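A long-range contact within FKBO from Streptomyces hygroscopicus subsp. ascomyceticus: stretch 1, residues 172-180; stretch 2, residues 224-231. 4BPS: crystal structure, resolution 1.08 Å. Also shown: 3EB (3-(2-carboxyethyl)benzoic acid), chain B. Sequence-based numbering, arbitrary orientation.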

# COMPACT_ATOMS: atom_id res chain seq x y z
N ASP A 172 9.94 13.27 -9.48
CA ASP A 172 9.55 12.67 -10.74
C ASP A 172 8.46 11.63 -10.48
O ASP A 172 8.68 10.68 -9.71
N PRO A 173 7.26 11.77 -11.10
CA PRO A 173 6.19 10.79 -10.83
C PRO A 173 6.60 9.34 -11.11
O PRO A 173 6.07 8.45 -10.46
N ALA A 174 7.52 9.13 -12.05
CA ALA A 174 7.95 7.77 -12.37
C ALA A 174 8.70 7.11 -11.20
O ALA A 174 8.86 5.88 -11.19
N THR A 175 9.15 7.90 -10.22
CA THR A 175 9.85 7.34 -9.06
C THR A 175 8.90 6.88 -7.96
O THR A 175 9.35 6.27 -7.00
N MSE A 176 7.60 7.15 -8.08
CA MSE A 176 6.69 6.68 -7.04
C MSE A 176 6.52 5.18 -7.15
O MSE A 176 6.24 4.65 -8.23
N PRO A 177 6.62 4.47 -6.03
CA PRO A 177 6.63 3.00 -6.08
C PRO A 177 5.22 2.43 -6.00
O PRO A 177 4.21 3.13 -6.17
N ALA A 178 5.14 1.13 -5.74
CA ALA A 178 3.89 0.44 -5.52
C ALA A 178 3.08 1.18 -4.45
O ALA A 178 3.64 1.73 -3.48
N ALA A 179 1.76 1.16 -4.63
CA ALA A 179 0.86 1.90 -3.75
C ALA A 179 -0.46 1.20 -3.54
O ALA A 179 -0.84 0.28 -4.28
N THR A 180 -1.16 1.66 -2.51
CA THR A 180 -2.56 1.36 -2.26
C THR A 180 -3.27 2.67 -1.96
O THR A 180 -2.73 3.50 -1.23
N PRO A 224 -4.06 10.02 -10.29
CA PRO A 224 -3.26 9.26 -9.33
C PRO A 224 -1.84 9.10 -9.83
O PRO A 224 -1.56 9.34 -11.01
N VAL A 225 -0.93 8.72 -8.93
CA VAL A 225 0.45 8.43 -9.32
C VAL A 225 0.95 7.29 -8.46
O VAL A 225 0.82 7.34 -7.24
N PHE A 226 1.47 6.26 -9.12
CA PHE A 226 2.00 5.06 -8.45
C PHE A 226 2.44 4.05 -9.51
O PHE A 226 1.87 4.01 -10.61
N ALA A 227 3.38 3.20 -9.13
CA ALA A 227 3.80 2.08 -9.97
C ALA A 227 2.90 0.88 -9.71
O ALA A 227 2.25 0.81 -8.67
N ARG A 228 2.90 -0.10 -10.62
CA ARG A 228 2.04 -1.28 -10.44
C ARG A 228 2.71 -2.36 -9.55
O ARG A 228 2.02 -3.20 -8.95
N ALA A 229 4.04 -2.30 -9.42
CA ALA A 229 4.81 -3.14 -8.46
C ALA A 229 6.18 -2.47 -8.33
O ALA A 229 6.53 -1.61 -9.15
N THR A 230 6.94 -2.87 -7.31
CA THR A 230 8.29 -2.39 -7.13
C THR A 230 9.17 -3.55 -6.70
O THR A 230 8.81 -4.29 -5.77
N TRP A 231 10.30 -3.73 -7.38
CA TRP A 231 11.35 -4.65 -6.95
C TRP A 231 12.33 -3.86 -6.08
O TRP A 231 12.85 -2.83 -6.52

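Where two stretches meet with little regular sheet pairing, a side chain can touch its partner with its first atoms while its end serves another site. The contact between residues 172-180 and 224-231 of FKBO, which buries 404 Å² in all, illustrates the point. Val225 gives up the most surface. Its CB points toward the first stretch, and with chi1 at 55° (p) Val225 CG2 lies 3.6 Å from Pro173 CB and 3.8 Å from CG of Met176, a selenomethionine. Met176 also sets out toward its partner, but three successive m torsions lead its selenium end away, so that the early part of the chain makes the contact.

Phe226, next in area covered, divides its loyalties. Its CB leaves sideways, and Phe226 CB meets Ala179 CB at 3.3 Å, a tight apolar contact made by a methyl that points toward the opposing stretch. A chi1 of 58° (p) then carries the ring away to the bound 3-(2-carboxyethyl)benzoic acid, whose CAN lies over one ring face, with Phe226 CE1 3.3 Å from ligand CAN. Two residues on, Arg228 turns from the contact altogether; Arg228 NH1 donates a 2.8 Å hydrogen bond to ligand OXT.

Two hydrogen bonds cross the contact, one between backbones and one to a side chain. Ala227 N donates to Pro177 O at 3.1 Å, and the CA of Ala178 makes a nearly straight CA-H...O contact with Ala227 O at 3.6 Å. Thr230 supplies the side-chain counterpart: pointing toward the first stretch in the m rotamer, it offers Thr230 OG1 as acceptor to Ala178 N at 2.9 Å. Thr230 OG1 also lies 3.3 Å from Pro177 CB, and it is hydrogen-bonded elsewhere in the structure. One hydroxyl thus satisfies a backbone amide while packing against the neighbouring proline.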

# COMPACT_ATOMS: atom_id res chain seq x y z
CB ASP A 172 10.79 12.01 -11.35
CG ASP A 172 10.53 11.32 -12.67
OD1 ASP A 172 9.38 11.11 -13.09
OD2 ASP A 172 11.53 10.95 -13.33
CB PRO A 173 5.04 11.25 -11.76
CG PRO A 173 5.74 12.04 -12.85
CD PRO A 173 6.87 12.74 -12.13
CB ALA A 174 8.81 7.77 -13.63
CB THR A 175 10.89 8.30 -8.46
OG1 THR A 175 10.23 9.44 -7.88
CG2 THR A 175 11.92 8.72 -9.52
CB MSE A 176 5.34 7.38 -7.08
CG MSE A 176 5.39 8.91 -6.86
SE MSE A 176 6.29 9.47 -5.22
CE MSE A 176 4.99 8.84 -3.98
CB PRO A 177 7.43 2.62 -4.82
CG PRO A 177 7.05 3.71 -3.86
CD PRO A 177 7.04 4.97 -4.71
CB ALA A 178 4.18 -0.99 -5.06
CB ALA A 179 0.61 3.32 -4.32
CB THR A 180 -2.69 0.44 -1.06
OG1 THR A 180 -2.08 -0.81 -1.42
CG2 THR A 180 -4.13 0.21 -0.62
CB PRO A 224 -3.97 7.90 -9.23
CG PRO A 224 -5.04 7.92 -10.24
CD PRO A 224 -5.02 9.18 -11.02
CB VAL A 225 1.34 9.68 -9.21
CG1 VAL A 225 1.29 10.31 -7.79
CG2 VAL A 225 2.77 9.38 -9.60
CB PHE A 226 1.00 4.39 -7.47
CG PHE A 226 -0.30 3.96 -8.09
CD1 PHE A 226 -1.40 4.82 -8.14
CD2 PHE A 226 -0.46 2.69 -8.60
CE1 PHE A 226 -2.59 4.43 -8.69
CE2 PHE A 226 -1.65 2.28 -9.16
CZ PHE A 226 -2.71 3.15 -9.22
CB ALA A 227 5.24 1.71 -9.65
CB ARG A 228 1.61 -1.85 -11.81
CG ARG A 228 0.88 -0.82 -12.65
CD ARG A 228 -0.44 -0.42 -12.02
NE ARG A 228 -1.00 0.74 -12.71
CZ ARG A 228 -2.26 1.15 -12.54
NH1 ARG A 228 -3.08 0.49 -11.73
NH2 ARG A 228 -2.70 2.21 -13.20
CB ALA A 229 4.94 -4.56 -8.98
CB THR A 230 8.36 -1.29 -6.04
OG1 THR A 230 7.58 -0.17 -6.49
CG2 THR A 230 9.79 -0.84 -5.76
CB TRP A 231 12.09 -5.26 -8.15
CG TRP A 231 13.24 -6.09 -7.64
CD1 TRP A 231 14.52 -5.67 -7.35
CD2 TRP A 231 13.18 -7.46 -7.23
NE1 TRP A 231 15.26 -6.71 -6.82
CE2 TRP A 231 14.46 -7.82 -6.73
CE3 TRP A 231 12.18 -8.43 -7.26
CZ2 TRP A 231 14.74 -9.10 -6.27
CZ3 TRP A 231 12.46 -9.69 -6.78
CH2 TRP A 231 13.73 -10.02 -6.31
C 3EB B . -6.28 1.80 -10.07
O 3EB B . -6.27 2.99 -10.40
CA 3EB B . -7.10 1.31 -8.91
OAB 3EB B . -4.31 6.12 -5.54
OAD 3EB B . -2.63 5.13 -4.47
CAE 3EB B . -4.76 1.32 -6.96
CAF 3EB B . -3.54 1.46 -6.31
CAG 3EB B . -5.65 2.39 -7.04
CAH 3EB B . -3.20 2.66 -5.71
CAL 3EB B . -3.68 5.09 -5.23
CAM 3EB B . -5.28 3.60 -6.45
CAN 3EB B . -4.06 3.75 -5.80
OXT 3EB B . -5.64 0.90 -10.72
C2 3EB B . -7.02 2.25 -7.69